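Local coordinates for berberine bridge enzyme-like 28 (Arabidopsis thaliana, PDB 5D79), which is an FAD-dependent oxidoreductase of the berberine bridge enzyme-like family and is involved in the plant's adaptation to salt stress, at residues G145-Q148 against T149-A153; G186-G189 against T190-K194; D278-P281 against D282-I286; G308-N311 against N312-L316; S408-E412 against Y413-F417. All blocks are in the same frame, centred on the assembly; numbering follows the deposited sequence.

All five contacts are local turns or helix starts, met in the order 1 to 5 along the chain. Contacts 1 and 2 belong to the FAD-binding part and both touch the cofactor, their centres about 17 Å apart. Contact 3 leads into strand 284-292 of the seven-stranded antiparallel sheet, and contact 4 opens helix 310-320, which packs on it; contact 5 runs from the end of helix 406-409 toward strand 425-434 of that sheet. Contacts 2 and 3, about 12 Å apart between centres, are joined by a salt bridge, and contacts 3 and 4, also about 12 Å apart, by leucine and proline packing. Contact 3 thus ties the flavin-binding loop to the sheet and its helix.

Contact 1: G145-Q148 against T149-A153. With FAD (flavin-adenine dinucleotide), chain E; PO4 (phosphate ion), chain D.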
# COMPACT_ATOMS: atom_id res chain seq x y z
N GLY A 145 7.66 18.20 -6.44
CA GLY A 145 8.30 17.40 -7.46
C GLY A 145 7.25 16.66 -8.24
O GLY A 145 6.19 16.35 -7.73
N TRP A 146 7.54 16.37 -9.50
CA TRP A 146 6.65 15.49 -10.23
C TRP A 146 7.21 14.07 -10.19
O TRP A 146 8.42 13.85 -10.32
CB TRP A 146 6.46 15.97 -11.66
CG TRP A 146 5.45 17.06 -11.77
CD1 TRP A 146 5.68 18.41 -11.72
CD2 TRP A 146 4.04 16.90 -11.94
NE1 TRP A 146 4.49 19.11 -11.85
CE2 TRP A 146 3.47 18.20 -11.98
CE3 TRP A 146 3.19 15.79 -12.05
CZ2 TRP A 146 2.09 18.41 -12.14
CZ3 TRP A 146 1.82 16.00 -12.21
CH2 TRP A 146 1.29 17.30 -12.25
N VAL A 147 6.33 13.10 -9.98
CA VAL A 147 6.75 11.72 -9.87
C VAL A 147 5.90 10.84 -10.76
O VAL A 147 4.73 10.60 -10.46
CB VAL A 147 6.66 11.20 -8.42
CG1 VAL A 147 7.43 9.88 -8.28
CG2 VAL A 147 7.17 12.25 -7.44
N GLN A 148 6.49 10.38 -11.86
CA GLN A 148 5.80 9.47 -12.77
C GLN A 148 5.47 8.16 -12.06
O GLN A 148 6.27 7.63 -11.29
CB GLN A 148 6.65 9.19 -14.00
CG GLN A 148 6.92 10.41 -14.85
CD GLN A 148 7.31 10.05 -16.27
OE1 GLN A 148 8.00 9.07 -16.50
NE2 GLN A 148 6.84 10.83 -17.23
N THR A 149 4.27 7.65 -12.33
CA THR A 149 3.69 6.56 -11.55
C THR A 149 4.38 5.19 -11.66
O THR A 149 4.04 4.26 -10.93
CB THR A 149 2.22 6.38 -11.95
OG1 THR A 149 2.11 6.39 -13.38
CG2 THR A 149 1.37 7.51 -11.36
N GLY A 150 5.35 5.07 -12.57
CA GLY A 150 6.11 3.84 -12.70
C GLY A 150 7.22 3.76 -11.67
O GLY A 150 7.86 2.71 -11.52
N ALA A 151 7.43 4.86 -10.95
CA ALA A 151 8.48 4.95 -9.96
C ALA A 151 8.12 4.18 -8.70
O ALA A 151 6.95 4.01 -8.38
CB ALA A 151 8.76 6.40 -9.63
N THR A 152 9.13 3.71 -7.98
CA THR A 152 8.87 3.08 -6.70
C THR A 152 9.07 4.11 -5.61
O THR A 152 9.74 5.11 -5.83
CB THR A 152 9.78 1.89 -6.41
OG1 THR A 152 11.12 2.35 -6.21
CG2 THR A 152 9.72 0.85 -7.53
N ALA A 153 8.50 3.83 -4.45
CA ALA A 153 8.73 4.62 -3.25
C ALA A 153 10.24 4.72 -2.92
O ALA A 153 10.73 5.78 -2.55
CB ALA A 153 7.97 4.04 -2.09
PA FAD E . 0.40 -2.53 -8.32
O1A FAD E . 0.04 -4.00 -8.28
O2A FAD E . 1.24 -2.17 -9.52
O5B FAD E . -0.94 -1.64 -8.22
C5B FAD E . -1.95 -1.93 -7.27
C4B FAD E . -3.33 -1.38 -7.68
O4B FAD E . -3.19 -0.04 -8.09
C3B FAD E . -3.91 -2.17 -8.84
O3B FAD E . -5.31 -2.28 -8.73
C2B FAD E . -3.52 -1.32 -10.04
O2B FAD E . -4.42 -1.48 -11.13
C1B FAD E . -3.49 0.09 -9.47
N9A FAD E . -2.52 1.00 -10.13
C8A FAD E . -1.15 0.94 -10.14
N7A FAD E . -0.68 1.99 -10.86
C5A FAD E . -1.73 2.72 -11.30
C6A FAD E . -1.83 3.88 -12.07
N6A FAD E . -0.76 4.64 -12.32
N1A FAD E . -3.08 4.40 -12.36
C2A FAD E . -4.21 3.78 -11.89
N3A FAD E . -4.10 2.63 -11.13
C4A FAD E . -2.89 2.11 -10.84
N1 FAD E . 1.07 -0.17 1.96
C2 FAD E . 1.11 0.76 2.98
O2 FAD E . 0.51 1.83 2.88
N3 FAD E . 1.86 0.48 4.12
C4 FAD E . 2.55 -0.71 4.26
O4 FAD E . 3.29 -0.87 5.23
C4X FAD E . 2.53 -1.63 3.21
N5 FAD E . 3.32 -2.77 3.25
C5X FAD E . 3.51 -3.50 2.08
C6 FAD E . 4.48 -4.50 2.01
C7 FAD E . 4.66 -5.24 0.83
C7M FAD E . 5.70 -6.31 0.77
C8 FAD E . 3.89 -4.94 -0.29
C8M FAD E . 4.04 -5.73 -1.56
C9 FAD E . 2.92 -3.95 -0.22
C9A FAD E . 2.69 -3.27 0.98
N10 FAD E . 1.70 -2.30 1.07
C10 FAD E . 1.80 -1.33 2.05
C1' FAD E . 0.58 -2.26 0.07
C2' FAD E . 0.88 -1.39 -1.14
O2' FAD E . 0.95 -0.04 -0.72
C3' FAD E . -0.25 -1.60 -2.14
O3' FAD E . -0.18 -2.93 -2.60
C4' FAD E . -0.11 -0.70 -3.35
O4' FAD E . -1.36 -0.53 -3.96
C5' FAD E . 0.78 -1.37 -4.37
O5' FAD E . 1.18 -0.40 -5.32
P FAD E . 2.06 -0.91 -6.56
O1P FAD E . 2.14 0.17 -7.60
O2P FAD E . 3.44 -1.34 -6.10
O3P FAD E . 1.21 -2.22 -6.96
P PO4 D . 5.56 14.13 -15.67
O1 PO4 D . 5.45 14.09 -14.17
O2 PO4 D . 5.25 15.54 -16.13
O3 PO4 D . 6.95 13.72 -16.08
O4 PO4 D . 4.57 13.16 -16.29
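V147 and A151 meet methyl to methyl where strand 144-148 ends in a type I turn from Q148 to A151. V147 puts CG1 anti to its backbone N (chi1 -166°), and that branch rests 4.0 Å from A151 CB. The turn is closed by A151 N donating to Q148 O at 3.0 Å; A151 CB packs on the same oxygen, 3.2 Å from Q148 O. At the head of the turn, T149 lays CB 3.5 Å from N6A of the FAD adenine. The threonine hydroxyl has its partner in the protein, the carbonyl O of I239.

The Q148 side is looser. Its extended side chain leads away from the turn, and Q148 NE2 makes weak bonds to a phosphate ion, probably from the crystallisation liquor, the shorter to PO4 O3 at 3.1 Å. Q148 OE1 takes the N-H of S135. With an alanine here, S135 N would probably lose that side-chain acceptor and the phosphate an amide donor.

Strand 144-148 runs between antiparallel strands 136-139 and 238-248: I136 covers both V147 and A151, V244 packs on V147, and helix 153-163 starts directly after T152, its N-cap.

Contact 2: G186-G189 against T190-K194; sequences GGYG and TLLRK. With FAD (flavin-adenine dinucleotide), chain E.
Y188 and L192 touch across a type I turn, G189 to L192, that carries the chain from the flavin into helix 192-195. Taken in order, T190 comes first and turns its side chain outward, against F285 and F343. L191 likewise sends its branches away, onto I307 and W336. L192 comes back to the first segment: its N-H bonds to G189 O at 3.2 Å, its CD2 lies 3.4 Å from G189 O, and its CD1 sits 3.8 Å from Y188 CB. The end of R193 leads off, giving NE to F403 O, and K194 closes the walk with a salt bridge from NZ to D283.

On the flavin side of the turn is Y188. Its ring, folded back between the backbone N and the carbonyl carbon (chi1 69°), has FAD N3 over the centre of one face, 3.7 Å above the plane. Its main chain meets the pyrimidine edge of the flavin: Y188 N donates to FAD O2 at 3.1 Å, and FAD N3 bonds weakly to Y188 O at 3.3 Å. One residue thus reads both a donor and an acceptor of the flavin, and the N-H at O2 would probably help stabilise negative charge there when the flavin is reduced.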
# COMPACT_ATOMS: atom_id res chain seq x y z
N GLY A 186 -3.96 5.51 -0.82
CA GLY A 186 -3.65 6.10 0.47
C GLY A 186 -2.15 6.17 0.76
O GLY A 186 -1.45 7.10 0.31
N GLY A 187 -1.64 5.20 1.51
CA GLY A 187 -0.20 5.08 1.71
C GLY A 187 0.33 5.59 3.04
O GLY A 187 0.63 6.76 3.17
N TYR A 188 0.48 4.70 4.02
CA TYR A 188 1.03 5.11 5.31
C TYR A 188 2.43 4.53 5.52
O TYR A 188 2.81 3.52 4.90
CB TYR A 188 0.10 4.69 6.47
CG TYR A 188 -0.01 3.20 6.75
CD1 TYR A 188 1.01 2.52 7.41
CD2 TYR A 188 -1.14 2.49 6.38
CE1 TYR A 188 0.92 1.16 7.67
CE2 TYR A 188 -1.24 1.12 6.64
CZ TYR A 188 -0.21 0.46 7.29
OH TYR A 188 -0.32 -0.89 7.55
N GLY A 189 3.18 5.18 6.39
CA GLY A 189 4.54 4.78 6.75
C GLY A 189 4.88 5.53 8.02
O GLY A 189 3.98 6.04 8.70
N THR A 190 6.17 5.65 8.33
CA THR A 190 6.58 6.17 9.63
C THR A 190 6.34 7.66 9.90
O THR A 190 6.68 8.15 10.98
CB THR A 190 8.07 5.90 9.86
OG1 THR A 190 8.83 6.57 8.85
CG2 THR A 190 8.35 4.41 9.76
N LEU A 191 5.76 8.39 8.95
CA LEU A 191 5.49 9.82 9.15
C LEU A 191 4.00 10.13 9.19
O LEU A 191 3.62 11.30 9.14
CB LEU A 191 6.15 10.65 8.05
CG LEU A 191 7.67 10.85 8.04
CD1 LEU A 191 8.15 11.42 6.69
CD2 LEU A 191 8.10 11.76 9.18
N LEU A 192 3.16 9.11 9.27
CA LEU A 192 1.72 9.31 9.12
C LEU A 192 1.13 10.14 10.24
O LEU A 192 0.14 10.82 10.05
CB LEU A 192 0.98 7.97 9.03
CG LEU A 192 0.46 7.28 10.30
CD1 LEU A 192 -0.55 6.21 9.90
CD2 LEU A 192 1.59 6.66 11.08
N ARG A 193 1.74 10.08 11.42
CA ARG A 193 1.18 10.80 12.56
C ARG A 193 1.54 12.28 12.48
O ARG A 193 0.91 13.12 13.09
CB ARG A 193 1.67 10.19 13.88
CG ARG A 193 1.23 8.72 14.11
CD ARG A 193 1.41 8.32 15.58
NE ARG A 193 0.49 9.03 16.48
CZ ARG A 193 0.82 10.04 17.27
NH1 ARG A 193 2.07 10.50 17.30
NH2 ARG A 193 -0.09 10.61 18.05
N LYS A 194 2.54 12.58 11.67
CA LYS A 194 3.06 13.93 11.57
C LYS A 194 2.50 14.62 10.35
O LYS A 194 2.07 15.78 10.42
CB LYS A 194 4.60 13.87 11.51
CG LYS A 194 5.29 15.19 11.27
CD LYS A 194 5.45 15.93 12.55
CE LYS A 194 6.37 17.12 12.38
NZ LYS A 194 6.26 17.93 13.60
PA FAD E . 0.40 -2.53 -8.32
O1A FAD E . 0.04 -4.00 -8.28
O2A FAD E . 1.24 -2.17 -9.52
O5B FAD E . -0.94 -1.64 -8.22
C5B FAD E . -1.95 -1.93 -7.27
C4B FAD E . -3.33 -1.38 -7.68
O4B FAD E . -3.19 -0.04 -8.09
C3B FAD E . -3.91 -2.17 -8.84
O3B FAD E . -5.31 -2.28 -8.73
C2B FAD E . -3.52 -1.32 -10.04
O2B FAD E . -4.42 -1.48 -11.13
C1B FAD E . -3.49 0.09 -9.47
N9A FAD E . -2.52 1.00 -10.13
C8A FAD E . -1.15 0.94 -10.14
N7A FAD E . -0.68 1.99 -10.86
C5A FAD E . -1.73 2.72 -11.30
C6A FAD E . -1.83 3.88 -12.07
N6A FAD E . -0.76 4.64 -12.32
N1A FAD E . -3.08 4.40 -12.36
C2A FAD E . -4.21 3.78 -11.89
N3A FAD E . -4.10 2.63 -11.13
C4A FAD E . -2.89 2.11 -10.84
N1 FAD E . 1.07 -0.17 1.96
C2 FAD E . 1.11 0.76 2.98
O2 FAD E . 0.51 1.83 2.88
N3 FAD E . 1.86 0.48 4.12
C4 FAD E . 2.55 -0.71 4.26
O4 FAD E . 3.29 -0.87 5.23
C4X FAD E . 2.53 -1.63 3.21
N5 FAD E . 3.32 -2.77 3.25
C5X FAD E . 3.51 -3.50 2.08
C6 FAD E . 4.48 -4.50 2.01
C7 FAD E . 4.66 -5.24 0.83
C7M FAD E . 5.70 -6.31 0.77
C8 FAD E . 3.89 -4.94 -0.29
C8M FAD E . 4.04 -5.73 -1.56
C9 FAD E . 2.92 -3.95 -0.22
C9A FAD E . 2.69 -3.27 0.98
N10 FAD E . 1.70 -2.30 1.07
C10 FAD E . 1.80 -1.33 2.05
C1' FAD E . 0.58 -2.26 0.07
C2' FAD E . 0.88 -1.39 -1.14
O2' FAD E . 0.95 -0.04 -0.72
C3' FAD E . -0.25 -1.60 -2.14
O3' FAD E . -0.18 -2.93 -2.60
C4' FAD E . -0.11 -0.70 -3.35
O4' FAD E . -1.36 -0.53 -3.96
C5' FAD E . 0.78 -1.37 -4.37
O5' FAD E . 1.18 -0.40 -5.32
P FAD E . 2.06 -0.91 -6.56
O1P FAD E . 2.14 0.17 -7.60
O2P FAD E . 3.44 -1.34 -6.10
O3P FAD E . 1.21 -2.22 -6.96

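Contact 3: D278-P281 against D282-I286; sequences DKVP and DDLFI
V280 and L284 carry this contact, four residues apart round a type I turn from P281 to L284. The two side chains cross obliquely, V280 CG2 lying 4.0 Å from L284 CB and V280 CB 4.1 Å from L284 CD2. L284 has CG anti to its backbone N (chi1 -178°), which brings CB, CG and CD2 against the valine. Farther along the strand, I286 CD1 just reaches V280 CG2 at 4.4 Å.

The turn that sets this spacing is closed by L284 N donating to P281 O at 3.0 Å, fairly straight at 163°. A water donates to V280 O at 2.8 Å and only weakly to D282 OD1, bridging the two residues. The carbonyls of V280 and P281 both have a further partner in R193, which gives NH1 to P281 O and NH2 to V280 O and so clasps the loop from the flavin side. Just before it, K279 NZ and D278 OD1 form a salt bridge and K279 NZ also reaches Y275 O.

The turn links helix 263-276 to strand 284-292. Helix 310-320 lies over its apolar face, with L316 against P281 and L284, while F256 of strand 253-260 meets L284 and I286.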
# COMPACT_ATOMS: atom_id res chain seq x y z
N ASP A 278 -1.32 6.49 20.20
CA ASP A 278 -2.01 7.43 19.32
C ASP A 278 -2.15 8.83 19.93
O ASP A 278 -2.66 9.74 19.29
CB ASP A 278 -3.40 6.90 18.93
CG ASP A 278 -4.45 7.10 20.01
OD1 ASP A 278 -4.22 6.68 21.17
OD2 ASP A 278 -5.51 7.68 19.70
N LYS A 279 -1.69 9.00 21.17
CA LYS A 279 -1.87 10.27 21.88
C LYS A 279 -0.55 10.98 22.16
O LYS A 279 -0.55 12.08 22.71
CB LYS A 279 -2.60 10.03 23.20
CG LYS A 279 -4.00 9.46 23.06
CD LYS A 279 -4.57 9.08 24.43
CE LYS A 279 -5.80 8.20 24.30
NZ LYS A 279 -5.55 7.05 23.38
N VAL A 280 0.58 10.35 21.82
CA VAL A 280 1.88 10.98 22.03
C VAL A 280 2.06 12.09 21.02
O VAL A 280 1.24 12.21 20.12
CB VAL A 280 3.04 9.97 21.93
CG1 VAL A 280 3.07 9.06 23.15
CG2 VAL A 280 2.93 9.17 20.64
N PRO A 281 3.12 12.93 21.16
CA PRO A 281 3.24 14.00 20.16
C PRO A 281 3.36 13.47 18.74
O PRO A 281 3.76 12.32 18.55
CB PRO A 281 4.52 14.73 20.58
CG PRO A 281 4.61 14.50 22.04
CD PRO A 281 4.11 13.10 22.24
N ASP A 282 2.98 14.30 17.77
CA ASP A 282 3.00 13.96 16.35
C ASP A 282 4.38 13.51 15.89
O ASP A 282 4.51 12.77 14.93
CB ASP A 282 2.57 15.16 15.50
CG ASP A 282 1.09 15.45 15.59
OD1 ASP A 282 0.39 14.75 16.35
OD2 ASP A 282 0.63 16.38 14.90
N ASP A 283 5.40 14.00 16.59
CA ASP A 283 6.79 13.69 16.26
C ASP A 283 7.20 12.24 16.59
O ASP A 283 8.18 11.74 16.05
CB ASP A 283 7.73 14.67 17.00
CG ASP A 283 7.70 16.07 16.41
OD1 ASP A 283 7.44 16.20 15.20
OD2 ASP A 283 7.94 17.04 17.16
N LEU A 284 6.43 11.57 17.44
CA LEU A 284 6.75 10.22 17.89
C LEU A 284 5.89 9.13 17.26
O LEU A 284 4.68 9.09 17.43
CB LEU A 284 6.64 10.13 19.42
CG LEU A 284 6.99 8.78 20.06
CD1 LEU A 284 8.37 8.32 19.60
CD2 LEU A 284 6.96 8.88 21.59
N PHE A 285 6.56 8.23 16.54
CA PHE A 285 5.94 7.08 15.91
C PHE A 285 6.39 5.82 16.62
O PHE A 285 7.57 5.53 16.65
CB PHE A 285 6.34 7.01 14.42
CG PHE A 285 5.86 5.77 13.71
CD1 PHE A 285 4.58 5.71 13.18
CD2 PHE A 285 6.69 4.66 13.56
CE1 PHE A 285 4.14 4.57 12.52
CE2 PHE A 285 6.25 3.52 12.89
CZ PHE A 285 4.98 3.48 12.37
N ILE A 286 5.45 5.07 17.20
CA ILE A 286 5.77 3.82 17.88
C ILE A 286 4.94 2.63 17.38
O ILE A 286 3.74 2.53 17.67
CB ILE A 286 5.57 3.93 19.42
CG1 ILE A 286 5.74 5.36 19.92
CG2 ILE A 286 6.53 3.00 20.17
CD1 ILE A 286 5.33 5.49 21.34
O HOH W 1 -0.68 14.10 19.52

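Contact 4: G308-N311 against N312-L316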
# COMPACT_ATOMS: atom_id res chain seq x y z
N GLY A 308 13.17 14.35 15.97
CA GLY A 308 13.88 15.19 16.92
C GLY A 308 15.05 14.44 17.53
O GLY A 308 15.30 13.29 17.16
N PRO A 309 15.76 15.09 18.47
CA PRO A 309 17.00 14.61 19.13
C PRO A 309 16.79 13.45 20.10
O PRO A 309 15.68 13.29 20.62
CB PRO A 309 17.49 15.85 19.90
CG PRO A 309 16.72 17.00 19.37
CD PRO A 309 15.41 16.45 18.90
N VAL A 310 17.84 12.70 20.39
CA VAL A 310 17.70 11.53 21.23
C VAL A 310 17.34 11.89 22.68
O VAL A 310 16.57 11.18 23.31
CB VAL A 310 18.97 10.67 21.22
CG1 VAL A 310 20.20 11.49 21.57
CG2 VAL A 310 18.81 9.47 22.14
N ASN A 311 17.85 12.99 23.21
CA ASN A 311 17.54 13.30 24.61
C ASN A 311 16.06 13.69 24.78
O ASN A 311 15.45 13.41 25.81
CB ASN A 311 18.46 14.41 25.14
CG ASN A 311 19.87 13.90 25.45
OD1 ASN A 311 20.19 12.72 25.24
ND2 ASN A 311 20.72 14.78 25.96
N ASN A 312 15.49 14.30 23.74
CA ASN A 312 14.08 14.68 23.74
C ASN A 312 13.18 13.47 23.61
O ASN A 312 12.10 13.43 24.21
CB ASN A 312 13.78 15.67 22.62
CG ASN A 312 14.45 17.00 22.83
OD1 ASN A 312 14.94 17.29 23.92
ND2 ASN A 312 14.48 17.83 21.80
N LEU A 313 13.60 12.49 22.82
CA LEU A 313 12.88 11.23 22.72
C LEU A 313 12.81 10.56 24.09
O LEU A 313 11.76 10.09 24.51
CB LEU A 313 13.53 10.30 21.70
CG LEU A 313 13.09 8.83 21.80
CD1 LEU A 313 11.63 8.69 21.43
CD2 LEU A 313 13.97 7.89 20.98
N LEU A 314 13.96 10.53 24.77
CA LEU A 314 14.11 9.80 26.03
C LEU A 314 13.28 10.40 27.15
O LEU A 314 12.67 9.67 27.94
CB LEU A 314 15.59 9.75 26.44
CG LEU A 314 16.49 8.92 25.52
CD1 LEU A 314 17.95 9.01 25.92
CD2 LEU A 314 16.01 7.47 25.48
N ALA A 315 13.27 11.73 27.22
CA ALA A 315 12.51 12.44 28.23
C ALA A 315 11.02 12.29 27.96
O ALA A 315 10.21 12.21 28.89
CB ALA A 315 12.89 13.90 28.25
N LEU A 316 10.67 12.24 26.68
CA LEU A 316 9.28 12.08 26.28
C LEU A 316 8.80 10.66 26.61
O LEU A 316 7.65 10.46 26.99
CB LEU A 316 9.11 12.39 24.80
CG LEU A 316 7.69 12.35 24.22
CD1 LEU A 316 6.77 13.33 24.91
CD2 LEU A 316 7.72 12.62 22.73
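V310 and L314 lie side by side one turn apart at the N-terminus of helix 310-320, with P309 at the N-cap position. The two side chains point the same way, and V310 CG2 meets L314 CD1 at 3.9 Å; V310 CG2 is there because it stands anti to the valine's own backbone N, and L314 CG also packs against V310 O. Three successive carbonyls are taken up by the i to i+4 ladder. P309 O receives L313 N at 3.1 Å, V310 O receives L314 N at 3.1 Å and N311 O receives A315 N at 3.1 Å. N312 N adds a weak second bond to P309 O, bent to 122°.

The first turn of a helix has N-H groups that its own carbonyls cannot reach, and proline has neither an N-H to offer nor a polar side chain to cap with. Here the acidic side chain of E333, on strand 331-334, supplies an acceptor instead, its OE2 taking V310 N. Just ahead of the cap, G308 O receives the hydroxyl of T254 from strand 253-260, so both of these neighbouring strands hold the helix start.

Buried V310 and L313 face C331 and T254, whereas N311 and N312 lie on the exposed side. There the N312 amide lies against the proline ring, its ND2 3.3 Å from P309 CD.

Contact 5: S408-E412 against Y413-F417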
# COMPACT_ATOMS: atom_id res chain seq x y z
N SER A 408 -5.93 11.77 13.11
CA SER A 408 -7.22 12.04 13.74
C SER A 408 -7.55 13.53 13.59
O SER A 408 -8.70 13.96 13.76
CB SER A 408 -7.22 11.59 15.21
OG SER A 408 -6.26 12.30 15.98
N GLU A 409 -6.52 14.29 13.25
CA GLU A 409 -6.69 15.71 12.96
C GLU A 409 -7.53 15.88 11.70
O GLU A 409 -8.50 16.63 11.68
CB GLU A 409 -5.34 16.39 12.81
CG GLU A 409 -5.43 17.82 12.35
CD GLU A 409 -4.17 18.59 12.65
OE1 GLU A 409 -3.98 19.66 12.02
OE2 GLU A 409 -3.38 18.14 13.50
N MET A 410 -7.13 15.16 10.65
CA MET A 410 -7.87 15.16 9.38
C MET A 410 -9.24 14.51 9.53
O MET A 410 -9.38 13.52 10.26
CB MET A 410 -7.07 14.44 8.31
CG MET A 410 -5.85 15.19 7.85
SD MET A 410 -5.06 14.30 6.50
CE MET A 410 -6.16 14.67 5.14
N ALA A 411 -10.25 15.06 8.83
CA ALA A 411 -11.60 14.52 8.90
C ALA A 411 -11.80 13.46 7.83
O ALA A 411 -11.08 13.44 6.82
CB ALA A 411 -12.63 15.62 8.76
N GLU A 412 -12.76 12.56 8.05
CA GLU A 412 -13.02 11.44 7.13
C GLU A 412 -13.19 11.89 5.67
O GLU A 412 -12.61 11.27 4.76
CB GLU A 412 -14.27 10.69 7.60
CG GLU A 412 -14.69 9.54 6.69
CD GLU A 412 -16.04 8.95 7.08
OE1 GLU A 412 -16.91 9.71 7.55
OE2 GLU A 412 -16.21 7.72 6.91
N TYR A 413 -13.96 12.97 5.46
CA TYR A 413 -14.36 13.44 4.14
C TYR A 413 -13.23 14.03 3.28
O TYR A 413 -13.40 14.21 2.09
CB TYR A 413 -15.47 14.50 4.29
CG TYR A 413 -14.93 15.90 4.57
CD1 TYR A 413 -14.69 16.33 5.87
CD2 TYR A 413 -14.66 16.79 3.52
CE1 TYR A 413 -14.18 17.60 6.12
CE2 TYR A 413 -14.16 18.06 3.77
CZ TYR A 413 -13.92 18.45 5.06
OH TYR A 413 -13.42 19.70 5.30
N GLU A 414 -12.10 14.35 3.89
CA GLU A 414 -11.06 15.10 3.20
C GLU A 414 -10.43 14.38 2.02
O GLU A 414 -10.17 14.99 0.99
CB GLU A 414 -9.97 15.52 4.18
CG GLU A 414 -10.45 16.58 5.17
CD GLU A 414 -9.35 17.10 6.06
OE1 GLU A 414 -9.56 17.16 7.30
OE2 GLU A 414 -8.28 17.46 5.52
N THR A 415 -10.14 13.09 2.18
CA THR A 415 -9.69 12.25 1.08
C THR A 415 -10.48 10.96 1.19
O THR A 415 -11.06 10.68 2.23
CB THR A 415 -8.16 11.98 1.12
OG1 THR A 415 -7.85 11.09 2.20
CG2 THR A 415 -7.36 13.27 1.28
N PRO A 416 -10.53 10.16 0.11
CA PRO A 416 -11.33 8.94 0.16
C PRO A 416 -11.00 7.99 1.33
O PRO A 416 -11.92 7.36 1.85
CB PRO A 416 -11.05 8.27 -1.18
CG PRO A 416 -10.82 9.44 -2.11
CD PRO A 416 -10.08 10.46 -1.26
N PHE A 417 -9.73 7.91 1.74
CA PHE A 417 -9.34 7.13 2.92
C PHE A 417 -10.14 7.61 4.15
O PHE A 417 -10.04 8.77 4.55
CB PHE A 417 -7.83 7.25 3.17
CG PHE A 417 -7.35 6.47 4.35
CD1 PHE A 417 -7.41 7.01 5.63
CD2 PHE A 417 -6.82 5.20 4.18
CE1 PHE A 417 -6.97 6.30 6.73
CE2 PHE A 417 -6.37 4.47 5.27
CZ PHE A 417 -6.45 5.03 6.55
O HOH W 2 -9.86 11.72 4.85
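The link from helix 406-409 to strand 425-434 of the antiparallel sheet folds here into a tight turn in which A411 and E414 hold each other by two hydrogen bonds. E414 N donates to A411 O at 3.2 Å. In return A411 N donates to E414 OE1 at 2.7 Å, a nearly straight bond (173°) that meets the oxygen from above the carboxylate plane. The glutamate reaches back because its chain runs extended beyond CG, itself anti to the carbonyl carbon (chi1 -69°). M410 lies across this chain and, bent at its end, sets CE 3.5 Å from E414 OE2.

On the outer side A411 CB packs 3.6 Å from Y413 CD1, and E414 CG lies off-centre over one face of the tyrosine ring. With a valine in place of E414, A411 N would probably be left without its acceptor and the M410 methyl without the carboxylate beside it.

Inside the turn a water accepts from T415 N at 3.0 Å and lies 2.8 Å from E412 O, to which it can donate. E412 O also takes ND2 of N503, and E412 OE1 pairs with N502, so this side is tied to the segment leading into helix 504-514. Recruiting the fourth residue's carboxylate for the first residue's N-H recalls one half of a capping box; the alanine has no side chain to supply the other half.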